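Long-range contacts in methylocystis parvus OBBP MbnE (Methylocystis parvus OBBP, PDB 5ICQ), which is a periplasmic binding protein of the methanobactin transport machinery and probably captures methanobactin for uptake: residues A[93-97]-A[221-227]; A[132-136]-A[247-251]; A[137-143]-A[202-206]. One frame throughout, in Å; residues are numbered along the deposited sequence.

Interaction 1: residues A[93-97]-A[221-227]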
ATOM      1  N   GLY A  93       9.425 -12.630  -6.324  1.00 13.88           N
ATOM      2  CA  GLY A  93      10.099 -12.060  -7.477  1.00 15.16           C
ATOM      3  C   GLY A  93      11.458 -12.690  -7.720  1.00 12.43           C
ATOM      4  O   GLY A  93      11.701 -13.248  -8.793  1.00 13.72           O
ATOM      5  N   ASN A  94      12.346 -12.619  -6.721  1.00  7.72           N
ATOM      6  CA  ASN A  94      13.681 -13.201  -6.859  1.00  9.65           C
ATOM      7  C   ASN A  94      13.636 -14.723  -6.910  1.00 12.88           C
ATOM      8  O   ASN A  94      14.416 -15.347  -7.641  1.00  8.90           O
ATOM      9  CB  ASN A  94      14.573 -12.755  -5.703  1.00 10.86           C
ATOM     10  CG  ASN A  94      14.915 -11.280  -5.768  1.00 13.63           C
ATOM     11  OD1 ASN A  94      15.161 -10.730  -6.850  1.00 11.27           O
ATOM     12  ND2 ASN A  94      14.925 -10.630  -4.615  1.00 12.00           N
ATOM     13  N   VAL A  95      12.772 -15.339  -6.107  1.00 11.90           N
ATOM     14  CA  VAL A  95      12.670 -16.794  -6.018  1.00  9.43           C
ATOM     15  C   VAL A  95      11.320 -17.286  -6.525  1.00 10.62           C
ATOM     16  O   VAL A  95      11.251 -18.121  -7.429  1.00 11.98           O
ATOM     17  CB  VAL A  95      12.928 -17.286  -4.574  1.00  6.54           C
ATOM     18  CG1 VAL A  95      12.786 -18.792  -4.505  1.00 10.26           C
ATOM     19  CG2 VAL A  95      14.317 -16.876  -4.117  1.00 12.51           C
ATOM     20  N   PHE A  96      10.231 -16.757  -5.970  1.00 10.94           N
ATOM     21  CA  PHE A  96       8.880 -17.183  -6.329  1.00  8.73           C
ATOM     22  C   PHE A  96       8.291 -16.262  -7.389  1.00 15.07           C
ATOM     23  O   PHE A  96       8.269 -15.040  -7.210  1.00 13.68           O
ATOM     24  CB  PHE A  96       7.973 -17.178  -5.099  1.00 10.67           C
ATOM     25  CG  PHE A  96       8.464 -18.053  -3.983  1.00 12.43           C
ATOM     26  CD1 PHE A  96       8.481 -19.433  -4.125  1.00 14.66           C
ATOM     27  CD2 PHE A  96       8.881 -17.495  -2.789  1.00 11.31           C
ATOM     28  CE1 PHE A  96       8.914 -20.245  -3.091  1.00 18.90           C
ATOM     29  CE2 PHE A  96       9.313 -18.299  -1.742  1.00 16.41           C
ATOM     30  CZ  PHE A  96       9.337 -19.673  -1.895  1.00 18.29           C
ATOM     31  N   GLN A  97       7.769 -16.849  -8.464  1.00 12.00           N
ATOM     32  CA  GLN A  97       7.291 -16.083  -9.606  1.00 12.21           C
ATOM     33  C   GLN A  97       5.806 -16.311  -9.833  1.00 11.17           C
ATOM     34  O   GLN A  97       5.291 -17.408  -9.614  1.00 12.34           O
ATOM     35  CB  GLN A  97       8.017 -16.482 -10.892  1.00  8.60           C
ATOM     36  CG  GLN A  97       9.495 -16.287 -10.864  1.00 11.78           C
ATOM     37  CD  GLN A  97      10.072 -16.561 -12.225  1.00 13.13           C
ATOM     38  OE1 GLN A  97       9.910 -17.657 -12.769  1.00 12.10           O
ATOM     39  NE2 GLN A  97      10.708 -15.556 -12.806  1.00  9.62           N
ATOM     40  N   PRO A 221      13.726 -22.876   0.124  1.00 18.34           N
ATOM     41  CA  PRO A 221      12.583 -23.210  -0.727  1.00 18.96           C
ATOM     42  C   PRO A 221      12.946 -23.211  -2.202  1.00 19.78           C
ATOM     43  O   PRO A 221      13.814 -22.464  -2.660  1.00 19.16           O
ATOM     44  CB  PRO A 221      11.591 -22.086  -0.419  1.00 19.20           C
ATOM     45  CG  PRO A 221      12.501 -20.898  -0.180  1.00 14.51           C
ATOM     46  CD  PRO A 221      13.711 -21.461   0.541  1.00 16.54           C
ATOM     47  N   LEU A 222      12.238 -24.050  -2.954  1.00 13.39           N
ATOM     48  CA  LEU A 222      12.439 -24.145  -4.393  1.00 13.00           C
ATOM     49  C   LEU A 222      11.508 -23.183  -5.119  1.00  9.32           C
ATOM     50  O   LEU A 222      10.284 -23.221  -4.926  1.00 10.54           O
ATOM     51  CB  LEU A 222      12.192 -25.575  -4.882  1.00 12.01           C
ATOM     52  CG  LEU A 222      12.498 -25.717  -6.381  1.00 13.83           C
ATOM     53  CD1 LEU A 222      13.996 -25.667  -6.597  1.00 15.70           C
ATOM     54  CD2 LEU A 222      11.913 -26.989  -6.983  1.00 14.16           C
ATOM     55  N   GLY A 223      12.087 -22.335  -5.965  1.00 10.85           N
ATOM     56  CA  GLY A 223      11.295 -21.496  -6.844  1.00 11.20           C
ATOM     57  C   GLY A 223      11.777 -21.569  -8.278  1.00 11.90           C
ATOM     58  O   GLY A 223      12.536 -22.478  -8.634  1.00  9.20           O
ATOM     59  N   SER A 224      11.327 -20.635  -9.121  1.00  8.47           N
ATOM     60  CA  SER A 224      11.720 -20.596 -10.524  1.00 11.09           C
ATOM     61  C   SER A 224      12.396 -19.288 -10.907  1.00  9.71           C
ATOM     62  O   SER A 224      12.654 -19.076 -12.090  1.00 10.21           O
ATOM     63  CB  SER A 224      10.509 -20.822 -11.435  1.00  9.18           C
ATOM     64  OG  SER A 224       9.538 -19.799 -11.241  1.00  9.47           O
ATOM     65  N   GLY A 225      12.695 -18.417  -9.941  1.00 12.37           N
ATOM     66  CA  GLY A 225      13.165 -17.082 -10.239  1.00  9.24           C
ATOM     67  C   GLY A 225      14.666 -17.003 -10.459  1.00 10.11           C
ATOM     68  O   GLY A 225      15.407 -18.008 -10.457  1.00  8.32           O
ATOM     69  N   PRO A 226      15.136 -15.772 -10.678  1.00  9.41           N
ATOM     70  CA  PRO A 226      16.551 -15.561 -11.026  1.00  9.69           C
ATOM     71  C   PRO A 226      17.542 -15.920  -9.938  1.00  7.76           C
ATOM     72  O   PRO A 226      18.725 -16.087 -10.255  1.00 12.45           O
ATOM     73  CB  PRO A 226      16.611 -14.059 -11.331  1.00 12.18           C
ATOM     74  CG  PRO A 226      15.436 -13.478 -10.579  1.00  8.53           C
ATOM     75  CD  PRO A 226      14.363 -14.520 -10.752  1.00  6.36           C
ATOM     76  N   TYR A 227      17.128 -15.997  -8.678  1.00  6.68           N
ATOM     77  CA  TYR A 227      18.028 -16.295  -7.575  1.00  6.18           C
ATOM     78  C   TYR A 227      17.571 -17.534  -6.828  1.00 11.69           C
ATOM     79  O   TYR A 227      16.373 -17.814  -6.732  1.00 13.61           O
ATOM     80  CB  TYR A 227      18.112 -15.136  -6.561  1.00 11.08           C
ATOM     81  CG  TYR A 227      18.687 -13.880  -7.155  1.00 10.68           C
ATOM     82  CD1 TYR A 227      20.066 -13.674  -7.201  1.00 10.49           C
ATOM     83  CD2 TYR A 227      17.855 -12.910  -7.703  1.00  9.25           C
ATOM     84  CE1 TYR A 227      20.599 -12.507  -7.771  1.00 10.32           C
ATOM     85  CE2 TYR A 227      18.376 -11.754  -8.275  1.00  8.30           C
ATOM     86  CZ  TYR A 227      19.743 -11.559  -8.298  1.00 11.23           C
ATOM     87  OH  TYR A 227      20.247 -10.417  -8.882  1.00 11.08           O
TER
HETATM   88  O   HOH W   1       8.060 -19.655  -8.763  1.00 12.39           O
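Gln97 and Ser224 make the shortest bond of the contact: the serine hydroxyl donates to Gln97, Ser224 OG to Gln97 OE1 2.7 Å. It meets the amide oxygen at a C=O...O angle of 119°, tilted out of the carbonyl plane. The OE1 atom has a second donor in Trp247 NE1, while Gln97 NE2 binds the hydroxyl of Tyr246, which together fix which way round the amide lies. A water accepts from Gln97 N and donates to Ser224 OG, closing a small ring between the two residues. Backbone bonds continue the seam. Tyr227 N donates to Asn94 O at 3.0 Å, and Gly225 N donates to Val95 O at 2.9 Å. The same Val95 oxygen takes a weak bond from Ser224 N and a CA-H...O contact from Gly223.

Glycine at 223 and 225 lets the chains come this near, since a side-chain carbon would clash with Val95 O at 223 and with Asn94 O at 225. Asn94 and Tyr227 lie side by side and point the same way, amide and ring planes 87° apart, with Asn94 OD1 3.6 Å from Tyr227 CD2. The polar bonds of the pair lie outside the contact: Asn94 ND2 donates to Gly90 O, and Tyr227 OH bonds to Phe260 O. Phe96 crosses Pro221 at about a right angle, Phe96 CZ 3.6 Å from Pro221 CB, and Val95 CG1 covers the centre of one ring face. With CG1 anti to the backbone N (chi1 179°), Val95 turns its other methyl, CG2, to Tyr227 O.

Buried amides and carbonyls thus find partners across two irregular loops, and the join leading into strand 227-233 combines specific polar pairing with apolar packing.

Interaction 2: residues A[132-136]-A[247-251]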
ATOM      1  N   ASP A 132       4.518 -20.863 -20.666  1.00 13.30           N
ATOM      2  CA  ASP A 132       5.715 -20.852 -21.509  1.00 13.57           C
ATOM      3  C   ASP A 132       6.430 -22.192 -21.379  1.00 21.44           C
ATOM      4  O   ASP A 132       6.851 -22.549 -20.269  1.00 13.54           O
ATOM      5  CB  ASP A 132       6.652 -19.718 -21.092  1.00 11.03           C
ATOM      6  CG  ASP A 132       7.731 -19.425 -22.132  1.00 18.42           C
ATOM      7  OD1 ASP A 132       8.268 -20.377 -22.738  1.00 19.17           O
ATOM      8  OD2 ASP A 132       8.027 -18.230 -22.350  1.00 18.40           O
ATOM      9  N   PRO A 133       6.609 -22.950 -22.467  1.00 13.66           N
ATOM     10  CA  PRO A 133       7.281 -24.254 -22.353  1.00 15.86           C
ATOM     11  C   PRO A 133       8.745 -24.154 -21.949  1.00 19.66           C
ATOM     12  O   PRO A 133       9.339 -25.179 -21.582  1.00 17.25           O
ATOM     13  CB  PRO A 133       7.120 -24.855 -23.761  1.00 23.39           C
ATOM     14  CG  PRO A 133       6.973 -23.672 -24.660  1.00 27.89           C
ATOM     15  CD  PRO A 133       6.234 -22.627 -23.858  1.00 20.02           C
ATOM     16  N   ARG A 134       9.339 -22.960 -21.990  1.00 14.73           N
ATOM     17  CA  ARG A 134      10.703 -22.774 -21.504  1.00 15.32           C
ATOM     18  C   ARG A 134      10.793 -22.749 -19.980  1.00 13.59           C
ATOM     19  O   ARG A 134      11.891 -22.903 -19.435  1.00 12.55           O
ATOM     20  CB  ARG A 134      11.283 -21.465 -22.052  1.00 22.97           C
ATOM     21  CG  ARG A 134      11.345 -21.358 -23.568  1.00 27.72           C
ATOM     22  CD  ARG A 134      11.697 -19.920 -24.001  1.00 31.14           C
ATOM     23  NE  ARG A 134      10.526 -19.034 -23.987  1.00 30.17           N
ATOM     24  CZ  ARG A 134      10.534 -17.762 -24.379  1.00 34.21           C
ATOM     25  NH1 ARG A 134      11.653 -17.203 -24.832  1.00 37.42           N
ATOM     26  NH2 ARG A 134       9.418 -17.047 -24.331  1.00 29.31           N
ATOM     27  N   ALA A 135       9.682 -22.548 -19.278  1.00 12.20           N
ATOM     28  CA  ALA A 135       9.743 -22.275 -17.845  1.00 12.93           C
ATOM     29  C   ALA A 135      10.108 -23.525 -17.052  1.00 12.92           C
ATOM     30  O   ALA A 135       9.554 -24.604 -17.283  1.00 12.20           O
ATOM     31  CB  ALA A 135       8.396 -21.734 -17.357  1.00 11.41           C
ATOM     32  N   HIS A 136      11.024 -23.372 -16.091  1.00  8.62           N
ATOM     33  CA  HIS A 136      11.371 -24.482 -15.207  1.00  8.06           C
ATOM     34  C   HIS A 136      11.780 -23.957 -13.842  1.00 10.01           C
ATOM     35  O   HIS A 136      12.212 -22.810 -13.702  1.00 11.54           O
ATOM     36  CB  HIS A 136      12.488 -25.372 -15.786  1.00  6.93           C
ATOM     37  CG  HIS A 136      13.757 -24.654 -16.122  1.00  9.32           C
ATOM     38  ND1 HIS A 136      14.679 -24.269 -15.168  1.00  9.65           N
ATOM     39  CD2 HIS A 136      14.290 -24.306 -17.319  1.00 12.84           C
ATOM     40  CE1 HIS A 136      15.708 -23.687 -15.762  1.00  9.93           C
ATOM     41  NE2 HIS A 136      15.495 -23.695 -17.067  1.00 12.12           N
ATOM     42  N   TRP A 247      15.464 -19.702 -16.092  1.00  8.32           N
ATOM     43  CA  TRP A 247      14.766 -19.939 -17.359  1.00 11.44           C
ATOM     44  C   TRP A 247      14.384 -18.643 -18.069  1.00 12.41           C
ATOM     45  O   TRP A 247      14.343 -18.598 -19.309  1.00 10.60           O
ATOM     46  CB  TRP A 247      13.504 -20.786 -17.115  1.00  9.77           C
ATOM     47  CG  TRP A 247      12.377 -19.970 -16.566  1.00  9.56           C
ATOM     48  CD1 TRP A 247      12.098 -19.733 -15.249  1.00  8.49           C
ATOM     49  CD2 TRP A 247      11.391 -19.248 -17.323  1.00  7.91           C
ATOM     50  NE1 TRP A 247      10.999 -18.904 -15.139  1.00 10.05           N
ATOM     51  CE2 TRP A 247      10.546 -18.597 -16.397  1.00  9.62           C
ATOM     52  CE3 TRP A 247      11.147 -19.088 -18.692  1.00 10.14           C
ATOM     53  CZ2 TRP A 247       9.463 -17.807 -16.795  1.00 10.84           C
ATOM     54  CZ3 TRP A 247      10.063 -18.306 -19.086  1.00 15.26           C
ATOM     55  CH2 TRP A 247       9.243 -17.673 -18.142  1.00 14.20           C
ATOM     56  N   GLY A 248      14.087 -17.587 -17.314  1.00  9.27           N
ATOM     57  CA  GLY A 248      13.458 -16.409 -17.891  1.00  9.05           C
ATOM     58  C   GLY A 248      14.372 -15.215 -18.082  1.00 14.41           C
ATOM     59  O   GLY A 248      13.899 -14.086 -18.229  1.00 11.86           O
ATOM     60  N   ALA A 249      15.687 -15.460 -18.119  1.00 13.98           N
ATOM     61  CA  ALA A 249      16.643 -14.357 -18.102  1.00 12.80           C
ATOM     62  C   ALA A 249      16.463 -13.426 -19.299  1.00 16.07           C
ATOM     63  O   ALA A 249      16.771 -12.233 -19.196  1.00 19.63           O
ATOM     64  CB  ALA A 249      18.076 -14.901 -18.062  1.00 20.03           C
ATOM     65  N   ASP A 250      15.953 -13.933 -20.427  1.00 12.55           N
ATOM     66  CA  ASP A 250      15.780 -13.119 -21.628  1.00 13.85           C
ATOM     67  C   ASP A 250      14.306 -12.909 -21.991  1.00 22.31           C
ATOM     68  O   ASP A 250      13.985 -12.521 -23.120  1.00 19.88           O
ATOM     69  CB  ASP A 250      16.556 -13.729 -22.801  1.00 22.59           C
ATOM     70  CG  ASP A 250      16.659 -12.784 -23.991  1.00 31.29           C
ATOM     71  OD1 ASP A 250      17.045 -11.607 -23.801  1.00 24.05           O
ATOM     72  OD2 ASP A 250      16.330 -13.218 -25.114  1.00 33.83           O
ATOM     73  N   ILE A 251      13.403 -13.146 -21.050  1.00 14.23           N
ATOM     74  CA  ILE A 251      11.995 -12.777 -21.237  1.00 15.26           C
ATOM     75  C   ILE A 251      11.892 -11.256 -21.198  1.00 13.37           C
ATOM     76  O   ILE A 251      12.595 -10.624 -20.393  1.00 11.73           O
ATOM     77  CB  ILE A 251      11.139 -13.424 -20.139  1.00 19.20           C
ATOM     78  CG1 ILE A 251      11.186 -14.957 -20.254  1.00 21.33           C
ATOM     79  CG2 ILE A 251       9.705 -12.926 -20.167  1.00 19.70           C
ATOM     80  CD1 ILE A 251      10.537 -15.516 -21.504  1.00 18.05           C
TER
HETATM   81  O   HOH W   2      12.260 -14.025 -25.159  1.00 31.10           O
HETATM   82  O   HOH W   3      14.661 -21.418 -13.817  1.00 11.93           O
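Trp247 lays its indole against Ala135, and CH-pi contacts dominate the apolar side of this contact. Ala135 CB sits 3.8 Å from the centroid of the six-membered ring and only 8° off its normal. Trp247 CB in turn lies over one face of the His136 ring, while the indole's five-membered ring turns its edge to that same imidazole in an edge-to-face pair, planes at 64°. Trp247 reaches this position with CG set between its backbone N and carbonyl carbon (chi1 78°).

Among the charged groups, Arg134 grips Asp132 side-on, Arg134 NE to Asp132 OD1 at 2.9 Å and NH2 to OD2 at 2.7 Å, each through a syn lone pair. Ile251 CD1 covers one face of the guanidinium, 3.4 Å from Arg134 NH2, and Asp132 OD2 approaches the indole edge at Trp247 CZ3.

Water supplies the polar links between the segments: one molecule joins His136 O to Trp247 N, another Arg134 NH1 to Asp250 O. An alanine in place of Trp247 would probably leave Ala135 CB without the ring it packs on, His136 without its edge-to-face partner and Gln97 OE1 without the bond it accepts from the indole NE1.

Asp132 OD1 also accepts from Arg134 N, an Asx turn within the type I beta turn 132-135, which meets a second type I turn at 248-251: two loop turns packed around one tryptophan.

Interaction 3: residues A[137-143]-A[202-206]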
ATOM      1  N   PHE A 137      11.618 -24.806 -12.827  1.00  9.12           N
ATOM      2  CA  PHE A 137      12.105 -24.453 -11.504  1.00  7.76           C
ATOM      3  C   PHE A 137      13.628 -24.525 -11.497  1.00 13.44           C
ATOM      4  O   PHE A 137      14.259 -24.977 -12.460  1.00 11.35           O
ATOM      5  CB  PHE A 137      11.490 -25.369 -10.437  1.00  5.00           C
ATOM      6  CG  PHE A 137       9.991 -25.263 -10.344  1.00 10.65           C
ATOM      7  CD1 PHE A 137       9.166 -26.212 -10.944  1.00 10.01           C
ATOM      8  CD2 PHE A 137       9.402 -24.195  -9.680  1.00  8.67           C
ATOM      9  CE1 PHE A 137       7.784 -26.107 -10.857  1.00 11.72           C
ATOM     10  CE2 PHE A 137       8.022 -24.080  -9.601  1.00  9.31           C
ATOM     11  CZ  PHE A 137       7.216 -25.021 -10.192  1.00 11.43           C
ATOM     12  N   SER A 138      14.227 -24.067 -10.399  1.00 11.20           N
ATOM     13  CA  SER A 138      15.676 -23.935 -10.382  1.00 10.78           C
ATOM     14  C   SER A 138      16.395 -25.273 -10.287  1.00 13.55           C
ATOM     15  O   SER A 138      17.622 -25.297 -10.433  1.00 14.60           O
ATOM     16  CB  SER A 138      16.111 -23.010  -9.242  1.00 11.31           C
ATOM     17  OG  SER A 138      15.935 -23.624  -7.986  1.00 16.54           O
ATOM     18  N   ASP A 139      15.681 -26.375 -10.054  1.00 10.15           N
ATOM     19  CA  ASP A 139      16.274 -27.698 -10.169  1.00 13.00           C
ATOM     20  C   ASP A 139      16.168 -28.256 -11.581  1.00 11.32           C
ATOM     21  O   ASP A 139      16.599 -29.385 -11.819  1.00 14.91           O
ATOM     22  CB  ASP A 139      15.643 -28.676  -9.167  1.00 14.98           C
ATOM     23  CG  ASP A 139      14.129 -28.798  -9.309  1.00 17.65           C
ATOM     24  OD1 ASP A 139      13.536 -28.230 -10.256  1.00 10.43           O
ATOM     25  OD2 ASP A 139      13.522 -29.473  -8.449  1.00 14.26           O
ATOM     26  N   GLY A 140      15.629 -27.477 -12.521  1.00 10.75           N
ATOM     27  CA  GLY A 140      15.457 -27.896 -13.891  1.00  6.93           C
ATOM     28  C   GLY A 140      14.107 -28.508 -14.221  1.00 11.11           C
ATOM     29  O   GLY A 140      13.813 -28.704 -15.407  1.00 13.05           O
ATOM     30  N   LYS A 141      13.283 -28.822 -13.218  1.00 11.44           N
ATOM     31  CA  LYS A 141      11.987 -29.453 -13.482  1.00 12.97           C
ATOM     32  C   LYS A 141      11.066 -28.487 -14.224  1.00 11.12           C
ATOM     33  O   LYS A 141      10.868 -27.355 -13.768  1.00 10.68           O
ATOM     34  CB  LYS A 141      11.325 -29.893 -12.174  1.00 14.21           C
ATOM     35  CG  LYS A 141      10.201 -30.913 -12.353  1.00 25.17           C
ATOM     36  CD  LYS A 141      10.776 -32.335 -12.438  1.00 27.18           C
ATOM     37  CE  LYS A 141       9.735 -33.366 -12.875  1.00 28.44           C
ATOM     38  NZ  LYS A 141       8.825 -33.787 -11.779  1.00 31.39           N
ATOM     39  N   PRO A 142      10.474 -28.896 -15.347  1.00 14.69           N
ATOM     40  CA  PRO A 142       9.566 -27.998 -16.077  1.00 11.27           C
ATOM     41  C   PRO A 142       8.363 -27.600 -15.238  1.00 13.29           C
ATOM     42  O   PRO A 142       7.830 -28.394 -14.463  1.00 14.93           O
ATOM     43  CB  PRO A 142       9.131 -28.836 -17.288  1.00 15.26           C
ATOM     44  CG  PRO A 142      10.241 -29.821 -17.487  1.00 17.48           C
ATOM     45  CD  PRO A 142      10.754 -30.134 -16.100  1.00 16.30           C
ATOM     46  N   ILE A 143       7.932 -26.355 -15.406  1.00 10.63           N
ATOM     47  CA  ILE A 143       6.664 -25.913 -14.835  1.00  9.29           C
ATOM     48  C   ILE A 143       5.528 -26.374 -15.742  1.00 16.38           C
ATOM     49  O   ILE A 143       5.573 -26.164 -16.962  1.00 15.77           O
ATOM     50  CB  ILE A 143       6.651 -24.386 -14.669  1.00 11.09           C
ATOM     51  CG1 ILE A 143       7.852 -23.933 -13.833  1.00 11.59           C
ATOM     52  CG2 ILE A 143       5.319 -23.933 -14.058  1.00 13.42           C
ATOM     53  CD1 ILE A 143       7.882 -22.409 -13.536  1.00 10.76           C
ATOM     54  N   VAL A 202       3.756 -19.415  -8.448  1.00 11.67           N
ATOM     55  CA  VAL A 202       3.692 -20.779  -8.967  1.00  6.90           C
ATOM     56  C   VAL A 202       4.715 -21.615  -8.209  1.00 11.04           C
ATOM     57  O   VAL A 202       5.926 -21.399  -8.327  1.00 11.26           O
ATOM     58  CB  VAL A 202       3.934 -20.833 -10.479  1.00  9.57           C
ATOM     59  CG1 VAL A 202       3.893 -22.285 -10.953  1.00 13.00           C
ATOM     60  CG2 VAL A 202       2.875 -19.999 -11.220  1.00 10.61           C
ATOM     61  N   LEU A 203       4.227 -22.571  -7.426  1.00 10.01           N
ATOM     62  CA  LEU A 203       5.008 -23.368  -6.490  1.00  7.41           C
ATOM     63  C   LEU A 203       5.180 -24.790  -7.016  1.00 10.05           C
ATOM     64  O   LEU A 203       4.304 -25.298  -7.728  1.00 11.27           O
ATOM     65  CB  LEU A 203       4.328 -23.414  -5.118  1.00  9.25           C
ATOM     66  CG  LEU A 203       3.992 -22.028  -4.553  1.00 14.17           C
ATOM     67  CD1 LEU A 203       3.201 -22.155  -3.271  1.00 18.89           C
ATOM     68  CD2 LEU A 203       5.254 -21.212  -4.326  1.00 12.19           C
ATOM     69  N   PRO A 204       6.278 -25.461  -6.671  1.00 13.47           N
ATOM     70  CA  PRO A 204       6.582 -26.776  -7.259  1.00 13.60           C
ATOM     71  C   PRO A 204       5.884 -27.930  -6.537  1.00 12.43           C
ATOM     72  O   PRO A 204       6.240 -28.292  -5.416  1.00 14.26           O
ATOM     73  CB  PRO A 204       8.110 -26.865  -7.130  1.00 11.76           C
ATOM     74  CG  PRO A 204       8.413 -26.066  -5.878  1.00 16.84           C
ATOM     75  CD  PRO A 204       7.393 -24.939  -5.855  1.00 15.21           C
ATOM     76  N   LYS A 205       4.917 -28.542  -7.224  1.00 11.19           N
ATOM     77  CA  LYS A 205       4.248 -29.710  -6.649  1.00 12.44           C
ATOM     78  C   LYS A 205       5.246 -30.787  -6.231  1.00 18.97           C
ATOM     79  O   LYS A 205       5.093 -31.405  -5.172  1.00 17.56           O
ATOM     80  CB  LYS A 205       3.240 -30.294  -7.636  1.00 12.19           C
ATOM     81  CG  LYS A 205       2.480 -31.478  -7.024  1.00 22.96           C
ATOM     82  CD  LYS A 205       1.356 -31.975  -7.917  1.00 27.49           C
ATOM     83  CE  LYS A 205       0.480 -32.977  -7.173  1.00 31.24           C
ATOM     84  NZ  LYS A 205      -0.556 -33.543  -8.086  1.00 40.58           N
ATOM     85  N   HIS A 206       6.286 -31.019  -7.041  1.00 14.20           N
ATOM     86  CA  HIS A 206       7.236 -32.092  -6.756  1.00 18.30           C
ATOM     87  C   HIS A 206       8.159 -31.794  -5.576  1.00 20.87           C
ATOM     88  O   HIS A 206       8.896 -32.695  -5.147  1.00 17.74           O
ATOM     89  CB  HIS A 206       8.079 -32.378  -8.001  1.00 15.56           C
ATOM     90  CG  HIS A 206       9.112 -31.331  -8.279  1.00 14.72           C
ATOM     91  ND1 HIS A 206       8.807 -30.118  -8.864  1.00 12.90           N
ATOM     92  CD2 HIS A 206      10.448 -31.312  -8.050  1.00 15.70           C
ATOM     93  CE1 HIS A 206       9.911 -29.395  -8.977  1.00 15.02           C
ATOM     94  NE2 HIS A 206      10.922 -30.100  -8.498  1.00 15.63           N
TER
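Phe137 to Gly140 form a type I beta turn, and Phe137 N bonds back to Lys141 O; the irregular segment 202-206 runs past this loop with Phe137 and Pro204 CA atoms 7.3 Å apart. Asp139 OD1 receives Lys141 N from above the carboxylate plane, an Asx turn that steadies the acid. Asp139 OD2 then accepts from His206 NE2 at 2.7 Å through the syn lone pair, almost straight (174°) and in the imidazole plane. Lys141 CG lies over one face of that imidazole, 3.9 Å from its centroid; a chi1 of -163° swings CG opposite the backbone N, and a bend at chi2 carries the lysine chain alongside the ring.

Further in, Pro204 CB is centred over one face of the Phe137 ring, 3.6 Å from its centroid, and Ile143 CG1 lies on the opposite face. Val202 O meets the ring edge, 3.6 Å from Phe137 CE2. Ile143 CG2 touches Val202 CG1 at 3.8 Å.

Helix 145-158 flanks this layer: Val202 packs on Val148, and Lys205 pairs with Glu146. Strand 109-120 supplies Ile114, which touches both Ile143 and Val202.

The three contacts form one continuous patch, with centres 10 to 12 Å apart and all 23 to 30 Å from the centre of the chain. Gln97 joins interaction 1 to both others: Gln97 OE1 accepts from Trp247 NE1 of interaction 2 at 2.9 Å, and its backbone O from Val202 N of interaction 3 at 2.8 Å. Gly223 O binds Ser138 N at 2.9 Å, a second tie between interactions 1 and 3. Segments 132-136 and 137-143 are consecutive, and Ala135 O bonds to Ile143 N at 3.0 Å. Ile114 of strand 109-120 touches side chains from all three.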